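Local coordinates for fiber protein (Human adenovirus 14, PDB 3F0Y), which forms the trimeric knob at the end of the viral fibre and probably engages the cellular receptor CD46, at residues L41-V46 against A78-D83. Sequence-based numbering, arbitrary orientation.
Sequences LILTLV and AELFFD
Across the interior of the knob's beta-sandwich, L41 meets A78 and L80, and L43 meets L80, joining the two antiparallel sheets face to face. Strand 39-48 belongs to the sheet with 16-18, 51-60 and 199-204, and strand 73-82 is an edge strand, within this chain, of the sheet formed with 171-180, 151-160 and 137-145. That the two strands are layered rather than paired follows from three measurements: no hydrogen bond links the segments, their axes stay 10.7 Å apart at closest approach, and their directions differ by 49°.

L80 faces the gap between L41 and L43 and gives one methyl to each. Its CD1 meets L43 CD2 end to end at 3.4 Å, closer than ordinary van der Waals contact and hence a tight spot. Its other methyl, CD2, lies 3.9 Å from L41 CD2, where the side chains run across one another at a slant. L41 CD2 also approaches A78 CB at 4.3 Å, so this one methyl touches both A78 and L80. L41 and L43 both place CG anti to the backbone N (chi1 -179° in L41), whereas L80 turns its CG anti to the carbonyl carbon (chi1 -49°), which, with chi2 extended, brings its two methyls opposite L41 and L43.

All four touching residues are buried. W177 of strand 171-180 packs on both L41 and A78, and V56 of the adjacent strand 51-60 touches L41 and L43. On the other face of strand 39-48, T44 packs on L51 and V46 on T48, both of a second subunit. Apolar packing between two twisted, hydrogen-bonded sheets is characteristic of the adenovirus fibre knob's antiparallel beta-sandwich.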
loop_
_atom_site.group_PDB
_atom_site.type_symbol
_atom_site.label_atom_id
_atom_site.label_comp_id
_atom_site.label_asym_id
_atom_site.label_seq_id
_atom_site.Cartn_x
_atom_site.Cartn_y
_atom_site.Cartn_z
ATOM N N LEU A 41 2.375 16.169 13.029
ATOM C CA LEU A 41 2.822 15.115 12.126
ATOM C C LEU A 41 2.455 13.786 12.766
ATOM O O LEU A 41 2.925 13.468 13.860
ATOM C CB LEU A 41 4.333 15.192 11.891
ATOM C CG LEU A 41 4.941 14.155 10.939
ATOM C CD1 LEU A 41 4.444 14.367 9.514
ATOM C CD2 LEU A 41 6.461 14.209 10.990
ATOM N N ILE A 42 1.594 13.028 12.094
ATOM C CA ILE A 42 1.235 11.689 12.534
ATOM C C ILE A 42 2.071 10.709 11.714
ATOM O O ILE A 42 1.879 10.581 10.506
ATOM C CB ILE A 42 -0.271 11.397 12.343
ATOM C CG1 ILE A 42 -1.127 12.537 12.911
ATOM C CG2 ILE A 42 -0.644 10.079 13.010
ATOM C CD1 ILE A 42 -0.899 12.813 14.384
ATOM N N LEU A 43 3.021 10.051 12.373
ATOM C CA LEU A 43 3.916 9.111 11.711
ATOM C C LEU A 43 3.927 7.800 12.477
ATOM O O LEU A 43 4.143 7.791 13.685
ATOM C CB LEU A 43 5.334 9.678 11.641
ATOM C CG LEU A 43 6.377 8.788 10.959
ATOM C CD1 LEU A 43 6.004 8.538 9.499
ATOM C CD2 LEU A 43 7.762 9.402 11.070
ATOM N N THR A 44 3.690 6.703 11.762
ATOM C CA THR A 44 3.717 5.367 12.342
ATOM C C THR A 44 4.620 4.482 11.494
ATOM O O THR A 44 4.364 4.280 10.303
ATOM C CB THR A 44 2.303 4.757 12.406
ATOM O OG1 THR A 44 1.421 5.667 13.074
ATOM C CG2 THR A 44 2.319 3.422 13.142
ATOM N N LEU A 45 5.683 3.974 12.112
ATOM C CA LEU A 45 6.604 3.050 11.461
ATOM C C LEU A 45 6.406 1.675 12.076
ATOM O O LEU A 45 6.617 1.497 13.275
ATOM C CB LEU A 45 8.051 3.502 11.664
ATOM C CG LEU A 45 8.390 4.933 11.241
ATOM C CD1 LEU A 45 9.804 5.281 11.667
ATOM C CD2 LEU A 45 8.216 5.112 9.735
ATOM N N VAL A 46 5.994 0.709 11.260
ATOM C CA VAL A 46 5.779 -0.654 11.732
ATOM C C VAL A 46 6.750 -1.614 11.057
ATOM O O VAL A 46 6.887 -1.613 9.834
ATOM C CB VAL A 46 4.341 -1.122 11.472
ATOM C CG1 VAL A 46 4.143 -2.542 11.994
ATOM C CG2 VAL A 46 3.350 -0.167 12.122
ATOM N N ALA A 78 8.454 17.447 5.441
ATOM C CA ALA A 78 8.804 16.981 6.774
ATOM C C ALA A 78 10.152 16.284 6.658
ATOM O O ALA A 78 10.248 15.210 6.068
ATOM C CB ALA A 78 7.749 16.025 7.300
ATOM N N GLU A 79 11.191 16.919 7.194
ATOM C CA GLU A 79 12.537 16.360 7.195
ATOM C C GLU A 79 12.797 15.697 8.540
ATOM O O GLU A 79 12.758 16.357 9.578
ATOM C CB GLU A 79 13.575 17.456 6.966
ATOM C CG GLU A 79 13.529 18.092 5.588
ATOM C CD GLU A 79 14.690 19.037 5.359
ATOM O OE1 GLU A 79 14.929 19.906 6.222
ATOM O OE2 GLU A 79 15.368 18.912 4.316
ATOM N N LEU A 80 13.058 14.393 8.516
ATOM C CA LEU A 80 13.301 13.626 9.732
ATOM C C LEU A 80 14.728 13.097 9.709
ATOM O O LEU A 80 15.081 12.284 8.857
ATOM C CB LEU A 80 12.305 12.470 9.850
ATOM C CG LEU A 80 10.827 12.825 9.655
ATOM C CD1 LEU A 80 9.973 11.578 9.793
ATOM C CD2 LEU A 80 10.375 13.900 10.637
ATOM N N PHE A 81 15.543 13.578 10.644
ATOM C CA PHE A 81 16.937 13.174 10.756
ATOM C C PHE A 81 17.128 12.339 12.013
ATOM O O PHE A 81 16.595 12.670 13.073
ATOM C CB PHE A 81 17.843 14.405 10.792
ATOM C CG PHE A 81 17.718 15.276 9.573
ATOM C CD1 PHE A 81 17.021 16.475 9.624
ATOM C CD2 PHE A 81 18.275 14.882 8.368
ATOM C CE1 PHE A 81 16.897 17.273 8.495
ATOM C CE2 PHE A 81 18.158 15.673 7.237
ATOM C CZ PHE A 81 17.467 16.872 7.300
ATOM N N PHE A 82 17.888 11.256 11.879
ATOM C CA PHE A 82 18.119 10.322 12.976
ATOM C C PHE A 82 19.614 10.071 13.144
ATOM O O PHE A 82 20.361 10.038 12.165
ATOM C CB PHE A 82 17.404 8.997 12.706
ATOM C CG PHE A 82 15.934 9.141 12.423
ATOM C CD1 PHE A 82 15.484 9.427 11.141
ATOM C CD2 PHE A 82 14.998 8.974 13.436
ATOM C CE1 PHE A 82 14.125 9.558 10.874
ATOM C CE2 PHE A 82 13.636 9.102 13.176
ATOM C CZ PHE A 82 13.201 9.395 11.895
ATOM N N ASP A 83 20.042 9.891 14.391
ATOM C CA ASP A 83 21.446 9.595 14.684
ATOM C C ASP A 83 21.755 8.115 14.442
ATOM O O ASP A 83 20.867 7.344 14.069
ATOM C CB ASP A 83 21.816 10.027 16.116
ATOM C CG ASP A 83 21.011 9.306 17.189
ATOM O OD1 ASP A 83 20.533 8.176 16.952
ATOM O OD2 ASP A 83 20.869 9.880 18.289
#